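Long-range contacts in thiol-disulfide isomerase and thioredoxins (Corynebacterium glutamicum, PDB 3LOR), which probably acts as a thiol-disulfide oxidoreductase or isomerase of the thioredoxin superfamily: residues 35-40 with 116-121; 68-73 with 110-115. All coordinates share one frame; numbering follows the deposited sequence.

Contact 1: 35-40 with 116-121; sequences VEVFQM and YRLEGT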
loop_
_atom_site.group_PDB
_atom_site.type_symbol
_atom_site.label_atom_id
_atom_site.label_comp_id
_atom_site.label_asym_id
_atom_site.label_seq_id
_atom_site.Cartn_x
_atom_site.Cartn_y
_atom_site.Cartn_z
ATOM N N VAL A 35 -10.722 -14.078 -17.489
ATOM C CA VAL A 35 -11.951 -13.360 -17.564
ATOM C C VAL A 35 -12.271 -12.732 -16.238
ATOM O O VAL A 35 -12.411 -13.407 -15.266
ATOM C CB VAL A 35 -13.123 -14.261 -18.005
ATOM C CG1 VAL A 35 -14.322 -13.496 -18.204
ATOM C CG2 VAL A 35 -12.791 -15.033 -19.213
ATOM N N GLU A 36 -12.387 -11.427 -16.233
ATOM C CA GLU A 36 -12.716 -10.683 -15.055
ATOM C C GLU A 36 -14.195 -10.360 -15.051
ATOM O O GLU A 36 -14.645 -9.567 -15.793
ATOM C CB GLU A 36 -11.866 -9.416 -14.989
ATOM C CG GLU A 36 -12.016 -8.588 -13.762
ATOM C CD GLU A 36 -11.346 -9.171 -12.516
ATOM O OE1 GLU A 36 -11.921 -9.104 -11.456
ATOM O OE2 GLU A 36 -10.239 -9.680 -12.595
ATOM N N VAL A 37 -14.924 -10.990 -14.165
ATOM C CA VAL A 37 -16.346 -10.814 -14.043
ATOM C C VAL A 37 -16.661 -9.736 -13.022
ATOM O O VAL A 37 -16.315 -9.850 -11.894
ATOM C CB VAL A 37 -17.011 -12.137 -13.642
ATOM C CG1 VAL A 37 -18.462 -12.039 -13.686
ATOM C CG2 VAL A 37 -16.593 -13.215 -14.498
ATOM N N PHE A 38 -17.281 -8.663 -13.450
ATOM C CA PHE A 38 -17.414 -7.510 -12.607
ATOM C C PHE A 38 -18.731 -6.780 -12.685
ATOM O O PHE A 38 -19.467 -6.937 -13.605
ATOM C CB PHE A 38 -16.282 -6.535 -12.858
ATOM C CG PHE A 38 -16.401 -5.799 -14.127
ATOM C CD1 PHE A 38 -16.751 -4.492 -14.128
ATOM C CD2 PHE A 38 -16.177 -6.419 -15.322
ATOM C CE1 PHE A 38 -16.858 -3.839 -15.275
ATOM C CE2 PHE A 38 -16.287 -5.760 -16.465
ATOM C CZ PHE A 38 -16.629 -4.478 -16.459
ATOM N N GLN A 39 -18.981 -5.958 -11.692
ATOM C CA GLN A 39 -20.020 -4.957 -11.746
ATOM C C GLN A 39 -19.330 -3.614 -11.620
ATOM O O GLN A 39 -18.417 -3.475 -10.864
ATOM C CB GLN A 39 -21.072 -5.151 -10.652
ATOM C CG GLN A 39 -22.209 -6.034 -11.030
ATOM C CD GLN A 39 -23.273 -6.188 -9.983
ATOM O OE1 GLN A 39 -24.354 -6.583 -10.292
ATOM N NE2 GLN A 39 -22.971 -5.879 -8.761
HETATM N N MSE A 40 -19.772 -2.634 -12.371
HETATM C CA MSE A 40 -19.148 -1.327 -12.353
HETATM C C MSE A 40 -19.245 -0.604 -11.024
HETATM O O MSE A 40 -18.486 0.253 -10.760
HETATM C CB MSE A 40 -19.618 -0.444 -13.507
HETATM C CG MSE A 40 -21.099 -0.233 -13.624
HETATM SE SE MSE A 40 -21.657 0.853 -15.043
HETATM C CE MSE A 40 -20.765 2.377 -14.542
ATOM N N TYR A 116 -22.038 -20.748 -14.891
ATOM C CA TYR A 116 -20.885 -21.170 -14.158
ATOM C C TYR A 116 -21.092 -21.058 -12.679
ATOM O O TYR A 116 -20.199 -21.269 -11.899
ATOM C CB TYR A 116 -19.642 -20.443 -14.626
ATOM C CG TYR A 116 -19.319 -20.720 -16.060
ATOM C CD1 TYR A 116 -19.245 -21.998 -16.535
ATOM C CD2 TYR A 116 -19.131 -19.706 -16.938
ATOM C CE1 TYR A 116 -18.966 -22.228 -17.808
ATOM C CE2 TYR A 116 -18.859 -19.934 -18.195
ATOM C CZ TYR A 116 -18.781 -21.178 -18.637
ATOM O OH TYR A 116 -18.507 -21.383 -19.911
ATOM N N ARG A 117 -22.295 -20.690 -12.327
ATOM C CA ARG A 117 -22.673 -20.530 -10.955
ATOM C C ARG A 117 -21.753 -19.675 -10.094
ATOM O O ARG A 117 -21.378 -20.054 -9.036
ATOM C CB ARG A 117 -23.154 -21.825 -10.299
ATOM C CG ARG A 117 -22.139 -22.812 -9.930
ATOM C CD ARG A 117 -22.764 -24.174 -9.651
ATOM N NE ARG A 117 -23.274 -24.805 -10.856
ATOM C CZ ARG A 117 -24.192 -25.759 -10.887
ATOM N NH1 ARG A 117 -24.588 -26.241 -12.037
ATOM N NH2 ARG A 117 -24.722 -26.228 -9.773
ATOM N N LEU A 118 -21.433 -18.495 -10.587
ATOM C CA LEU A 118 -20.656 -17.562 -9.839
ATOM C C LEU A 118 -21.376 -17.082 -8.612
ATOM O O LEU A 118 -22.538 -16.869 -8.619
ATOM C CB LEU A 118 -20.208 -16.393 -10.704
ATOM C CG LEU A 118 -19.677 -16.730 -12.069
ATOM C CD1 LEU A 118 -19.386 -15.518 -12.831
ATOM C CD2 LEU A 118 -18.474 -17.617 -12.014
ATOM N N GLU A 119 -20.630 -16.951 -7.549
ATOM C CA GLU A 119 -21.091 -16.440 -6.302
ATOM C C GLU A 119 -21.429 -14.971 -6.319
ATOM O O GLU A 119 -22.137 -14.519 -5.502
ATOM C CB GLU A 119 -20.073 -16.725 -5.224
ATOM C CG GLU A 119 -19.684 -18.139 -5.153
ATOM C CD GLU A 119 -18.680 -18.434 -4.076
ATOM O OE1 GLU A 119 -18.879 -17.999 -2.935
ATOM O OE2 GLU A 119 -17.697 -19.126 -4.362
ATOM N N GLY A 120 -20.886 -14.227 -7.252
ATOM C CA GLY A 120 -21.049 -12.801 -7.290
ATOM C C GLY A 120 -19.867 -12.155 -7.971
ATOM O O GLY A 120 -19.177 -12.798 -8.690
ATOM N N THR A 121 -19.657 -10.882 -7.714
ATOM C CA THR A 121 -18.557 -10.163 -8.286
ATOM C C THR A 121 -17.725 -9.611 -7.154
ATOM O O THR A 121 -18.241 -9.336 -6.121
ATOM C CB THR A 121 -19.002 -9.036 -9.229
ATOM O OG1 THR A 121 -19.803 -8.109 -8.541
ATOM C CG2 THR A 121 -19.744 -9.548 -10.403
#
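T121 lies against the end of strand 32-38, where the connection from helix 111-115 comes in just before P122; in a thioredoxin fold this is the usual place of the cis-proline loop. Its methyl CG2 sits 3.7 Å from F38 C and 3.8 Å from V37 O, so it packs mainly on backbone, with V37 CG1 a little further off. The hydroxyl branch turns to Q39: with chi1 at 59°, OG1 stands between the backbone N and the carbonyl carbon and comes within 3.8 Å of Q39 CB, the two side chains crossing at about a right angle. Three residues earlier, L118 and V37 meet tip to tip, L118 CD1 being 3.7 Å from V37 CG1 and 4.0 Å from V37 CG2. No hydrogen bond crosses this interface. Q39 OE1 instead accepts the N-H of F74, and the V37 backbone bonds to S123. T121 also touches C42 and C45, consistent with a CxxC redox site beside this loop. G120, at phi 152°, adopts a backbone shape that calls for glycine. Further back, R117 ends the helix in a Schellman motif, and E11 of the protein's calcium site, ion-free in this chain, gives its backbone N-H to Y116 OH.

Contact 2: 68-73 with 110-115; sequences IGLHSV and PSTMKK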
loop_
_atom_site.group_PDB
_atom_site.type_symbol
_atom_site.label_atom_id
_atom_site.label_comp_id
_atom_site.label_asym_id
_atom_site.label_seq_id
_atom_site.Cartn_x
_atom_site.Cartn_y
_atom_site.Cartn_z
ATOM N N ILE A 68 -10.196 -10.499 -20.696
ATOM C CA ILE A 68 -11.537 -10.143 -21.055
ATOM C C ILE A 68 -12.338 -9.699 -19.873
ATOM O O ILE A 68 -12.330 -10.304 -18.830
ATOM C CB ILE A 68 -12.270 -11.286 -21.708
ATOM C CG1 ILE A 68 -11.559 -11.742 -22.952
ATOM C CG2 ILE A 68 -13.665 -10.927 -21.942
ATOM C CD1 ILE A 68 -11.733 -13.095 -23.210
ATOM N N GLY A 69 -13.038 -8.612 -20.066
ATOM C CA GLY A 69 -13.930 -8.088 -19.075
ATOM C C GLY A 69 -15.340 -8.562 -19.314
ATOM O O GLY A 69 -15.800 -8.535 -20.389
ATOM N N LEU A 70 -16.001 -9.048 -18.298
ATOM C CA LEU A 70 -17.382 -9.413 -18.451
ATOM C C LEU A 70 -18.213 -8.720 -17.432
ATOM O O LEU A 70 -18.061 -8.933 -16.276
ATOM C CB LEU A 70 -17.573 -10.918 -18.412
ATOM C CG LEU A 70 -18.958 -11.469 -18.595
ATOM C CD1 LEU A 70 -19.368 -11.528 -20.023
ATOM C CD2 LEU A 70 -19.081 -12.768 -17.947
ATOM N N HIS A 71 -19.102 -7.876 -17.892
ATOM C CA HIS A 71 -19.936 -7.131 -17.011
ATOM C C HIS A 71 -21.182 -7.972 -16.790
ATOM O O HIS A 71 -21.972 -8.094 -17.663
ATOM C CB HIS A 71 -20.299 -5.829 -17.672
ATOM C CG HIS A 71 -20.829 -4.803 -16.741
ATOM N ND1 HIS A 71 -21.825 -3.938 -17.086
ATOM C CD2 HIS A 71 -20.495 -4.500 -15.473
ATOM C CE1 HIS A 71 -22.086 -3.146 -16.076
ATOM N NE2 HIS A 71 -21.298 -3.476 -15.083
ATOM N N SER A 72 -21.292 -8.584 -15.630
ATOM C CA SER A 72 -22.457 -9.330 -15.239
ATOM C C SER A 72 -23.204 -8.633 -14.153
ATOM O O SER A 72 -22.876 -8.752 -13.017
ATOM C CB SER A 72 -22.067 -10.693 -14.695
ATOM O OG SER A 72 -21.383 -11.434 -15.602
ATOM N N VAL A 73 -24.238 -7.932 -14.532
ATOM C CA VAL A 73 -25.005 -7.152 -13.609
ATOM C C VAL A 73 -26.148 -7.987 -13.122
ATOM O O VAL A 73 -26.909 -8.457 -13.895
ATOM C CB VAL A 73 -25.603 -5.968 -14.331
ATOM C CG1 VAL A 73 -26.480 -5.175 -13.470
ATOM C CG2 VAL A 73 -24.562 -5.149 -14.987
ATOM N N PRO A 110 -27.682 -12.956 -14.868
ATOM C CA PRO A 110 -27.343 -13.176 -16.264
ATOM C C PRO A 110 -26.731 -14.546 -16.564
ATOM O O PRO A 110 -26.359 -15.286 -15.705
ATOM C CB PRO A 110 -26.375 -12.049 -16.570
ATOM C CG PRO A 110 -25.853 -11.670 -15.348
ATOM C CD PRO A 110 -26.801 -11.972 -14.266
ATOM N N SER A 111 -26.708 -14.838 -17.837
ATOM C CA SER A 111 -26.511 -16.149 -18.364
ATOM C C SER A 111 -25.198 -16.836 -18.100
ATOM O O SER A 111 -25.199 -17.914 -17.620
ATOM C CB SER A 111 -26.706 -16.082 -19.848
ATOM O OG SER A 111 -26.976 -17.335 -20.337
ATOM N N THR A 112 -24.094 -16.175 -18.364
ATOM C CA THR A 112 -22.788 -16.707 -18.083
ATOM C C THR A 112 -22.619 -16.905 -16.597
ATOM O O THR A 112 -22.134 -17.903 -16.161
ATOM C CB THR A 112 -21.661 -15.845 -18.680
ATOM O OG1 THR A 112 -21.899 -15.618 -20.051
ATOM C CG2 THR A 112 -20.356 -16.508 -18.554
HETATM N N MSE A 113 -23.079 -15.962 -15.826
HETATM C CA MSE A 113 -22.996 -16.040 -14.397
HETATM C C MSE A 113 -23.767 -17.218 -13.813
HETATM O O MSE A 113 -23.286 -17.873 -12.940
HETATM C CB MSE A 113 -23.455 -14.718 -13.784
HETATM C CG MSE A 113 -23.583 -14.663 -12.264
HETATM SE SE MSE A 113 -23.680 -12.912 -11.497
HETATM C CE MSE A 113 -24.261 -13.390 -9.905
ATOM N N LYS A 114 -24.961 -17.461 -14.317
ATOM C CA LYS A 114 -25.765 -18.616 -13.969
ATOM C C LYS A 114 -25.117 -19.917 -14.368
ATOM O O LYS A 114 -25.013 -20.825 -13.614
ATOM C CB LYS A 114 -27.073 -18.541 -14.720
ATOM C CG LYS A 114 -28.293 -18.946 -13.968
ATOM C CD LYS A 114 -28.148 -20.183 -13.171
ATOM C CE LYS A 114 -29.464 -20.833 -12.935
ATOM N NZ LYS A 114 -29.626 -21.124 -11.537
ATOM N N LYS A 115 -24.638 -19.954 -15.581
ATOM C CA LYS A 115 -24.079 -21.132 -16.164
ATOM C C LYS A 115 -22.895 -21.634 -15.350
ATOM O O LYS A 115 -22.761 -22.795 -15.127
ATOM C CB LYS A 115 -23.637 -20.763 -17.566
ATOM C CG LYS A 115 -23.169 -21.838 -18.416
ATOM C CD LYS A 115 -22.267 -21.306 -19.539
ATOM C CE LYS A 115 -23.012 -21.056 -20.765
ATOM N NZ LYS A 115 -22.191 -20.980 -21.956
#
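T112, in the first turn of helix 111-115, faces L70 of the strand, their side chains crossing obliquely. T112 CB lies 4.1 Å from L70 CD2. Beyond it the chain forks: CG2, anti to the backbone N, comes to 4.0 Å from the same L70 CD2, while OG1, anti to the carbonyl carbon (chi1 -52°), hydrogen-bonds to the backbone N of D13, a residue of the calcium site, which holds no ion in this chain. One leucine methyl thus packs on the threonine's apolar side. Just past the strand, S72 CB meets P110 CG at 4.0 Å and the selenium of M113, a selenomethionine, at 4.2 Å. P110 occupies the N-cap position, and its CD lies 3.5 Å from V73 O. No hydrogen bond joins the segments directly; D101 bridges them. Its OD2 bonds to S72 OG and M113 N, its OD1 to T112 N, so a carboxylate takes N-H groups of the helix's first turn and probably interacts favourably with its dipole. In this thioredoxin-type fold the short helix, in the connection between strands 98-101 and 123-127, sits over the C-terminal ends of parallel strands 65-71 and 98-101, S72 also touching V37 of strand 32-38.

How the contacts relate
After edge strand 14-17 and helix 25-28 the chain lays down strand 32-38, crosses through helix 43-59 and returns as parallel strand 65-71, its neighbour in the sheet. There E36 N bonds to I68 O at 2.8 Å and L70 N to E36 O at 2.9 Å, joining both first segments. The chain then runs through helix 82-91 and strand 98-101 to helix 111-115, where contact 2 closes a loop with 36 residues between its segments. It goes straight on into 116-121, and contact 1 closes the wider loop, so contact 2 is nested inside it. Together they hold one continuous run, 110-121, over the C-terminal ends of two central strands before strand 123-127 enters the sheet.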